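Local atomic coordinates of thioredoxin domain-containing protein (Aeropyrum pernix, PDB entry 3HA9), a protein that is of unknown function but, with its thioredoxin-like fold, probably acts as an oxidoreductase or antioxidant protein. Residues R5-G8 with H9-E12. Residues are numbered along the deposited sequence; the frame is centred on the assembly and turned at random. Where two conformers were deposited one is given.
Sequences RAAG and HSEE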
ATOM      1  N   ARG A   5      -8.796  -2.912 -33.273  1.00 17.09           N
ATOM      2  CA  ARG A   5      -9.810  -3.654 -32.516  1.00 16.39           C
ATOM      3  C   ARG A   5      -9.174  -4.688 -31.583  1.00 16.41           C
ATOM      4  O   ARG A   5      -9.516  -4.764 -30.393  1.00 15.56           O
ATOM      5  CB  ARG A   5     -10.802  -4.331 -33.457  1.00 16.98           C
ATOM      6  CG  ARG A   5     -11.854  -5.162 -32.737  1.00 16.99           C
ATOM      7  CD  ARG A   5     -13.026  -5.458 -33.651  1.00 21.03           C
ATOM      8  NE  ARG A   5     -12.626  -6.168 -34.860  1.00 23.94           N
ATOM      9  CZ  ARG A   5     -13.413  -6.342 -35.919  1.00 25.90           C
ATOM     10  NH1 ARG A   5     -14.649  -5.856 -35.927  1.00 26.68           N
ATOM     11  NH2 ARG A   5     -12.964  -7.004 -36.979  1.00 27.18           N
ATOM     12  N   ALA A   6      -8.216  -5.445 -32.115  1.00 16.25           N
ATOM     13  CA  ALA A   6      -7.540  -6.482 -31.336  1.00 16.18           C
ATOM     14  C   ALA A   6      -6.700  -5.875 -30.219  1.00 16.18           C
ATOM     15  O   ALA A   6      -6.633  -6.440 -29.123  1.00 16.28           O
ATOM     16  CB  ALA A   6      -6.687  -7.369 -32.240  1.00 16.81           C
ATOM     17  N   ALA A   7      -6.071  -4.730 -30.492  1.00 15.57           N
ATOM     18  CA  ALA A   7      -5.299  -4.009 -29.478  1.00 15.52           C
ATOM     19  C   ALA A   7      -6.195  -3.578 -28.311  1.00 15.21           C
ATOM     20  O   ALA A   7      -5.819  -3.731 -27.135  1.00 14.28           O
ATOM     21  CB  ALA A   7      -4.594  -2.808 -30.091  1.00 16.07           C
ATOM     22  N   GLY A   8      -7.385  -3.075 -28.643  1.00 14.33           N
ATOM     23  CA  GLY A   8      -8.328  -2.605 -27.624  1.00 14.66           C
ATOM     24  C   GLY A   8      -8.840  -3.735 -26.747  1.00 13.77           C
ATOM     25  O   GLY A   8      -8.957  -3.579 -25.523  1.00 13.89           O
ATOM     26  N   HIS A   9      -9.147  -4.868 -27.372  1.00 13.50           N
ATOM     27  CA  HIS A   9      -9.629  -6.044 -26.637  1.00 13.07           C
ATOM     28  C   HIS A   9      -8.511  -6.663 -25.786  1.00 12.45           C
ATOM     29  O   HIS A   9      -8.748  -7.118 -24.651  1.00 12.16           O
ATOM     30  CB  HIS A   9     -10.208  -7.089 -27.584  1.00 13.04           C
ATOM     31  CG  HIS A   9     -11.479  -6.671 -28.252  1.00 13.80           C
ATOM     32  ND1 HIS A   9     -12.502  -6.017 -27.592  1.00 13.49           N
ATOM     33  CD2 HIS A   9     -11.913  -6.865 -29.519  1.00 12.71           C
ATOM     34  CE1 HIS A   9     -13.495  -5.798 -28.437  1.00 12.50           C
ATOM     35  NE2 HIS A   9     -13.162  -6.300 -29.613  1.00 12.07           N
ATOM     36  N   SER A  10      -7.286  -6.662 -26.329  1.00 11.51           N
ATOM     37  CA  SER A  10      -6.137  -7.155 -25.578  0.50 11.22           C
ATOM     38  C   SER A  10      -5.929  -6.327 -24.313  1.00 10.73           C
ATOM     39  O   SER A  10      -5.656  -6.886 -23.246  1.00 11.28           O
ATOM     40  CB  SER A  10      -4.860  -7.209 -26.436  0.50 10.94           C
ATOM     41  OG  SER A  10      -4.457  -5.923 -26.858  0.50 10.76           O
ATOM     42  N   GLU A  11      -6.088  -5.007 -24.424  1.00 11.03           N
ATOM     43  CA  GLU A  11      -5.975  -4.106 -23.275  1.00 10.93           C
ATOM     44  C   GLU A  11      -7.030  -4.449 -22.215  1.00 11.28           C
ATOM     45  O   GLU A  11      -6.744  -4.457 -21.022  1.00 11.30           O
ATOM     46  CB  GLU A  11      -6.148  -2.656 -23.723  1.00 11.08           C
ATOM     47  CG  GLU A  11      -6.020  -1.635 -22.589  1.00 12.66           C
ATOM     48  CD  GLU A  11      -6.114  -0.183 -23.044  1.00 14.32           C
ATOM     49  OE1 GLU A  11      -6.961   0.150 -23.911  1.00 15.34           O
ATOM     50  OE2 GLU A  11      -5.347   0.633 -22.524  1.00 13.99           O
ATOM     51  N   GLU A  12      -8.257  -4.710 -22.663  1.00 11.85           N
ATOM     52  CA  GLU A  12      -9.332  -5.134 -21.754  1.00 12.05           C
ATOM     53  C   GLU A  12      -8.935  -6.325 -20.889  1.00 12.00           C
ATOM     54  O   GLU A  12      -9.144  -6.312 -19.672  1.00 13.09           O
ATOM     55  CB  GLU A  12     -10.610  -5.461 -22.552  1.00 11.72           C
ATOM     56  CG  GLU A  12     -11.282  -4.239 -23.131  1.00 14.18           C
ATOM     57  CD  GLU A  12     -12.197  -4.550 -24.325  1.00 14.16           C
ATOM     58  OE1 GLU A  12     -12.324  -5.736 -24.709  1.00 13.38           O
ATOM     59  OE2 GLU A  12     -12.777  -3.597 -24.889  1.00 16.93           O
TER
HETATM   60  O   HOH W   1      -9.459  -1.088 -24.343  1.00 17.87           O
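Arg-5 and His-9, one turn apart on helix 3-18, meet both through the backbone and through their side chains. The amide of His-9 gives its hydrogen to Arg-5 O at 3.0 Å, the first of four successive i to i+4 bonds that continue with Ser-10 N to Ala-6 O and Glu-11 N to Ala-7 O. The last and longest runs from Glu-12 N to Gly-8 O, 3.2 Å. Beside the first bond the two side chains run alongside each other, and Arg-5 CG packs 3.6 Å from His-9 NE2. The guanidinium and imidazole planes are nearly parallel, 9° apart, while Arg-5 NE stays 5.3 Å from His-9 NE2.

Two carbonyls take a second donor. In one conformer of Ser-10, its OG also donates to Ala-7 O at 2.6 Å, on the same face of the carbonyl plane as Glu-11 N; a chi1 of 64° swings the hydroxyl back toward the preceding turn. This second grip depends on that conformer. One water donates to both Gly-8 O and Glu-11 OE1, 2.8 Å from each, tying that carboxylate to the backbone.

The imidazole hydrogen-bonds through ND1: His-9 ND1 donates nearly straight, at 2.9 Å, to Glu-12 OE1, which lies close to the ring plane and is met on its syn side, though 33° out of the carboxylate plane. This restrains the ring's rotation. On this exposed helix, projecting from the thioredoxin-like domain, i to i+4 bonds satisfy the backbone, and the added side-chain and water links, being local and at the surface, probably contribute modestly.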